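Local coordinates for ABC transporter, substrate binding protein (Mannopine) (Agrobacterium fabrum, PDB 5L9S) that serves as the periplasmic substrate-binding protein of an ABC transporter, probably for the opine mannopine, and is captured here open and unliganded, at residues A[60-66]-A[235-241]; A[105-109]-A[273-277]. All blocks are in the same frame, centred on the assembly; numbering follows the deposited sequence.

Contact 1 (A[60-66]-A[235-241]); sequences DLYLDGE and GDRIALV
Strand 61-65 runs antiparallel to residues 235-240 of strand 224-240, axes 4.4 Å apart at closest approach and inclined at 150°. D60 O accepts V241 N (2.9 Å), the D60 carboxylate V6 N and N246 N. L61 (m,t) and L240 form a non-hydrogen-bonded pair, CA-CA 4.7 Å; L61 CD2 lies 4.0 Å from I238 CG2. Y62 and A239 make a hydrogen-bonded pair, Y62 N to A239 O 3.1 Å, A239 N to Y62 O 2.9 Å. Rotamer p lays the Y62 ring face over A239 CB (4.1 Å from Y62 CE1), with V241 CG2 at the edge, 3.6 Å from Y62 CD1. In this N-lobe sheet of the periplasmic binding protein fold, parallel strand 4-9 flanks 61-65 on its other side. L63 (m,t), on the face of L61, puts CD2 3.8 Å from I238 CG1. D64 and R237 repeat the paired bonds (D64 N to R237 O 3.2 Å, R237 N to D64 O 2.8 Å); R45 meets the D64 carboxylate. G65-D236 is a non-hydrogen-bonded pair, CA-CA 4.2 Å. E66 N donates to G235 O (2.7 Å) and E66 OE2 accepts G235 N (2.8 Å). E66 CB (chi1 p) lies 3.7 Å from R237 CG; the R237 guanidinium bonds D97 O and G103 O.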
loop_
_atom_site.group_PDB
_atom_site.type_symbol
_atom_site.label_atom_id
_atom_site.label_comp_id
_atom_site.label_asym_id
_atom_site.label_seq_id
_atom_site.Cartn_x
_atom_site.Cartn_y
_atom_site.Cartn_z
ATOM N N ASP A 60 -4.402 -16.297 -15.007
ATOM C CA ASP A 60 -3.004 -16.066 -15.347
ATOM C C ASP A 60 -2.348 -15.143 -14.317
ATOM O O ASP A 60 -1.200 -15.363 -13.914
ATOM C CB ASP A 60 -2.899 -15.413 -16.738
ATOM C CG ASP A 60 -3.399 -16.272 -17.873
ATOM O OD1 ASP A 60 -2.744 -17.272 -18.184
ATOM O OD2 ASP A 60 -4.413 -15.906 -18.490
ATOM N N LEU A 61 -3.068 -14.065 -13.941
ATOM C CA LEU A 61 -2.594 -13.033 -13.020
ATOM C C LEU A 61 -3.648 -12.670 -12.006
ATOM O O LEU A 61 -4.834 -12.796 -12.283
ATOM C CB LEU A 61 -2.205 -11.754 -13.791
ATOM C CG LEU A 61 -1.093 -11.815 -14.830
ATOM C CD1 LEU A 61 -1.143 -10.607 -15.731
ATOM C CD2 LEU A 61 0.272 -11.938 -14.189
ATOM N N TYR A 62 -3.212 -12.192 -10.844
ATOM C CA TYR A 62 -4.072 -11.650 -9.791
ATOM C C TYR A 62 -3.335 -10.586 -8.982
ATOM O O TYR A 62 -2.099 -10.600 -8.925
ATOM C CB TYR A 62 -4.729 -12.731 -8.907
ATOM C CG TYR A 62 -3.835 -13.391 -7.879
ATOM C CD1 TYR A 62 -2.979 -14.428 -8.234
ATOM C CD2 TYR A 62 -3.881 -13.012 -6.538
ATOM C CE1 TYR A 62 -2.171 -15.063 -7.282
ATOM C CE2 TYR A 62 -3.068 -13.627 -5.583
ATOM C CZ TYR A 62 -2.227 -14.664 -5.957
ATOM O OH TYR A 62 -1.417 -15.281 -5.033
ATOM N N LEU A 63 -4.079 -9.635 -8.411
ATOM C CA LEU A 63 -3.472 -8.611 -7.567
ATOM C C LEU A 63 -3.612 -9.002 -6.101
ATOM O O LEU A 63 -4.626 -9.568 -5.705
ATOM C CB LEU A 63 -4.112 -7.220 -7.792
ATOM C CG LEU A 63 -4.113 -6.653 -9.215
ATOM C CD1 LEU A 63 -4.945 -5.393 -9.279
ATOM C CD2 LEU A 63 -2.702 -6.358 -9.715
ATOM N N ASP A 64 -2.616 -8.671 -5.288
ATOM C CA ASP A 64 -2.639 -8.879 -3.835
ATOM C C ASP A 64 -1.655 -7.935 -3.168
ATOM O O ASP A 64 -0.709 -7.502 -3.815
ATOM C CB ASP A 64 -2.324 -10.344 -3.451
ATOM C CG ASP A 64 -3.022 -10.832 -2.180
ATOM O OD1 ASP A 64 -3.494 -9.974 -1.384
ATOM O OD2 ASP A 64 -3.098 -12.066 -1.984
ATOM N N GLY A 65 -1.864 -7.653 -1.884
ATOM C CA GLY A 65 -0.983 -6.800 -1.099
ATOM C C GLY A 65 0.444 -7.296 -1.114
ATOM O O GLY A 65 0.673 -8.506 -1.177
ATOM N N GLU A 66 1.411 -6.373 -1.061
ATOM C CA GLU A 66 2.835 -6.704 -1.140
ATOM C C GLU A 66 3.356 -7.558 0.028
ATOM O O GLU A 66 4.269 -8.363 -0.159
ATOM C CB GLU A 66 3.699 -5.449 -1.355
ATOM C CG GLU A 66 3.830 -4.456 -0.205
ATOM C CD GLU A 66 4.847 -3.368 -0.502
ATOM O OE1 GLU A 66 6.045 -3.696 -0.660
ATOM O OE2 GLU A 66 4.437 -2.195 -0.638
ATOM N N GLY A 235 1.883 -1.220 -1.003
ATOM C CA GLY A 235 1.042 -1.435 -2.168
ATOM C C GLY A 235 0.690 -2.861 -2.523
ATOM O O GLY A 235 0.788 -3.784 -1.704
ATOM N N ASP A 236 0.211 -3.003 -3.761
ATOM C CA ASP A 236 -0.234 -4.244 -4.377
ATOM C C ASP A 236 0.759 -4.710 -5.400
ATOM O O ASP A 236 1.365 -3.891 -6.096
ATOM C CB ASP A 236 -1.617 -4.055 -5.054
ATOM C CG ASP A 236 -2.818 -3.927 -4.117
ATOM O OD1 ASP A 236 -2.614 -3.867 -2.876
ATOM O OD2 ASP A 236 -3.960 -3.888 -4.624
ATOM N N ARG A 237 0.872 -6.015 -5.538
ATOM C CA ARG A 237 1.724 -6.660 -6.523
ATOM C C ARG A 237 0.883 -7.425 -7.555
ATOM O O ARG A 237 -0.194 -7.909 -7.216
ATOM C CB ARG A 237 2.749 -7.592 -5.844
ATOM C CG ARG A 237 3.549 -6.900 -4.741
ATOM C CD ARG A 237 4.886 -7.536 -4.438
ATOM N NE ARG A 237 5.821 -7.159 -5.480
ATOM C CZ ARG A 237 6.834 -6.314 -5.333
ATOM N NH1 ARG A 237 7.131 -5.820 -4.137
ATOM N NH2 ARG A 237 7.586 -5.995 -6.371
ATOM N N ILE A 238 1.364 -7.505 -8.824
ATOM C CA ILE A 238 0.740 -8.278 -9.913
ATOM C C ILE A 238 1.464 -9.609 -9.843
ATOM O O ILE A 238 2.669 -9.645 -10.078
ATOM C CB ILE A 238 0.896 -7.642 -11.336
ATOM C CG1 ILE A 238 0.696 -6.095 -11.332
ATOM C CG2 ILE A 238 -0.020 -8.357 -12.375
ATOM C CD1 ILE A 238 1.503 -5.336 -12.419
ATOM N N ALA A 239 0.765 -10.682 -9.463
ATOM C CA ALA A 239 1.383 -12.010 -9.351
ATOM C C ALA A 239 0.945 -12.934 -10.492
ATOM O O ALA A 239 -0.188 -12.849 -10.966
ATOM C CB ALA A 239 1.045 -12.630 -8.010
ATOM N N LEU A 240 1.868 -13.797 -10.937
ATOM C CA LEU A 240 1.665 -14.784 -12.006
ATOM C C LEU A 240 1.340 -16.136 -11.373
ATOM O O LEU A 240 2.146 -16.659 -10.607
ATOM C CB LEU A 240 2.920 -14.869 -12.913
ATOM C CG LEU A 240 2.951 -15.937 -14.035
ATOM C CD1 LEU A 240 1.927 -15.648 -15.130
ATOM C CD2 LEU A 240 4.329 -16.005 -14.656
ATOM N N VAL A 241 0.110 -16.639 -11.631
ATOM C CA VAL A 241 -0.436 -17.903 -11.122
ATOM C C VAL A 241 0.393 -19.082 -11.606
ATOM O O VAL A 241 0.710 -19.172 -12.800
ATOM C CB VAL A 241 -1.941 -18.069 -11.453
ATOM C CG1 VAL A 241 -2.446 -19.479 -11.131
ATOM C CG2 VAL A 241 -2.778 -17.021 -10.729
HETATM O O HOH W 1 6.847 -7.870 -1.493
#

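Contact 2 (A[105-109]-A[273-277]); sequences KLQST and CTPPS
P276, C273 and S108 account for much of the 305 Å² buried where the irregular segment 273-277 runs roughly antiparallel to strand segment 105-109, their end-to-end directions 151° apart. The strand is extended except at L106 (phi/psi -93/-61), where it kinks in a beta bulge opposite D236. S108 holds the centre: S108 N donates to T274 O at 2.9 Å and S108 O accepts from T274 N at 2.8 Å, with CA-CA 5.0 Å. C273 directs its CA-CB bond toward the strand, so that C273 CB lies 3.3 Å from S108 O and 3.5 Å from Q107 NE2. The sulfur, with chi1 at 43° (p), is joined in a disulfide to C268. Beyond T274 the next donor position is P276, whose nitrogen carries no hydrogen; P276 CD meets L106 O at 3.1 Å instead, while P276 CG is 3.5 Å from K105 O and P276 CB sits 4.1 Å from K105 CB. The loop between helices 261-271 and 278-283, tied back to the first by C268-C273, thus pairs through one isolated antiparallel hydrogen-bonded bridge with strand 103-116, a long strand of the periplasmic binding protein fold.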
loop_
_atom_site.group_PDB
_atom_site.type_symbol
_atom_site.label_atom_id
_atom_site.label_comp_id
_atom_site.label_asym_id
_atom_site.label_seq_id
_atom_site.Cartn_x
_atom_site.Cartn_y
_atom_site.Cartn_z
ATOM N N LYS A 105 5.272 -4.476 -8.774
ATOM C CA LYS A 105 4.501 -3.455 -8.081
ATOM C C LYS A 105 3.520 -2.803 -9.061
ATOM O O LYS A 105 3.900 -2.401 -10.163
ATOM C CB LYS A 105 5.403 -2.383 -7.444
ATOM C CG LYS A 105 4.755 -1.663 -6.248
ATOM C CD LYS A 105 5.215 -2.232 -4.861
ATOM C CE LYS A 105 6.457 -1.561 -4.316
ATOM N NZ LYS A 105 7.122 -2.345 -3.237
ATOM N N LEU A 106 2.256 -2.706 -8.654
ATOM C CA LEU A 106 1.260 -2.040 -9.468
ATOM C C LEU A 106 1.212 -0.599 -8.996
ATOM O O LEU A 106 1.520 0.312 -9.767
ATOM C CB LEU A 106 -0.105 -2.715 -9.322
ATOM C CG LEU A 106 -1.192 -2.140 -10.182
ATOM C CD1 LEU A 106 -1.065 -2.604 -11.621
ATOM C CD2 LEU A 106 -2.536 -2.509 -9.643
ATOM N N GLN A 107 0.858 -0.388 -7.722
ATOM C CA GLN A 107 0.735 0.947 -7.137
ATOM C C GLN A 107 0.862 0.843 -5.625
ATOM O O GLN A 107 0.605 -0.230 -5.075
ATOM C CB GLN A 107 -0.604 1.607 -7.539
ATOM C CG GLN A 107 -1.853 0.741 -7.338
ATOM C CD GLN A 107 -2.397 0.587 -5.938
ATOM O OE1 GLN A 107 -3.276 -0.251 -5.724
ATOM N NE2 GLN A 107 -1.925 1.353 -4.948
ATOM N N SER A 108 1.186 1.958 -4.946
ATOM C CA SER A 108 1.312 1.962 -3.485
ATOM C C SER A 108 0.475 3.066 -2.834
ATOM O O SER A 108 0.192 4.104 -3.426
ATOM C CB SER A 108 2.771 2.022 -3.038
ATOM O OG SER A 108 3.520 0.872 -3.379
ATOM N N THR A 109 0.064 2.814 -1.619
ATOM C CA THR A 109 -0.786 3.709 -0.892
ATOM C C THR A 109 -0.058 4.083 0.385
ATOM O O THR A 109 0.778 3.319 0.876
ATOM C CB THR A 109 -2.195 3.068 -0.799
ATOM O OG1 THR A 109 -2.838 3.341 -2.046
ATOM C CG2 THR A 109 -3.058 3.662 0.278
ATOM N N CYS A 273 -2.816 7.105 -5.872
ATOM C CA CYS A 273 -1.755 6.235 -5.383
ATOM C C CYS A 273 -0.438 6.628 -5.989
ATOM O O CYS A 273 -0.403 7.464 -6.894
ATOM C CB CYS A 273 -2.086 4.771 -5.659
ATOM S SG CYS A 273 -2.774 4.457 -7.309
ATOM N N THR A 274 0.653 6.057 -5.449
ATOM C CA THR A 274 2.018 6.275 -5.897
ATOM C C THR A 274 2.394 5.167 -6.884
ATOM O O THR A 274 2.501 4.012 -6.467
ATOM C CB THR A 274 2.938 6.377 -4.664
ATOM O OG1 THR A 274 2.558 7.550 -3.943
ATOM C CG2 THR A 274 4.427 6.438 -5.008
ATOM N N PRO A 275 2.615 5.482 -8.178
ATOM C CA PRO A 275 3.038 4.437 -9.132
ATOM C C PRO A 275 4.512 4.054 -8.928
ATOM O O PRO A 275 5.255 4.894 -8.383
ATOM C CB PRO A 275 2.796 5.088 -10.508
ATOM C CG PRO A 275 2.911 6.532 -10.266
ATOM C CD PRO A 275 2.530 6.805 -8.830
ATOM N N PRO A 276 4.976 2.838 -9.376
ATOM C CA PRO A 276 6.389 2.470 -9.167
ATOM C C PRO A 276 7.415 3.268 -9.984
ATOM O O PRO A 276 8.587 3.235 -9.659
ATOM C CB PRO A 276 6.410 0.974 -9.520
ATOM C CG PRO A 276 5.335 0.818 -10.525
ATOM C CD PRO A 276 4.245 1.724 -10.015
ATOM N N SER A 277 6.980 3.938 -11.064
ATOM C CA SER A 277 7.830 4.724 -11.949
ATOM C C SER A 277 8.004 6.141 -11.413
ATOM O O SER A 277 7.036 6.779 -11.018
ATOM C CB SER A 277 7.244 4.730 -13.363
ATOM O OG SER A 277 7.899 5.610 -14.259
#

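How the contacts relate
Both contacts are buried and reach the same sheet, where strands 224-240 and 103-116 are neighbours; their centres lie 13 Å apart. D236 is the direct junction. D236 O is 3.0 Å from L106 N, a probable hydrogen bond. D236 N is 3.1 Å from Q107 O, another. L63 CD1 packs on L106 CD2 at 3.8 Å, and a salt bridge between K105 of contact 2 and E66 of contact 1 adds a charged tie. Contact 1 joins two strands through regular backbone pairing, with L61, L63, I238 and L240 on one face and Y62, D64, R237 and A239 on the other. Contact 2, smaller in area, brings a loop to a strand through one bridge and proline packing.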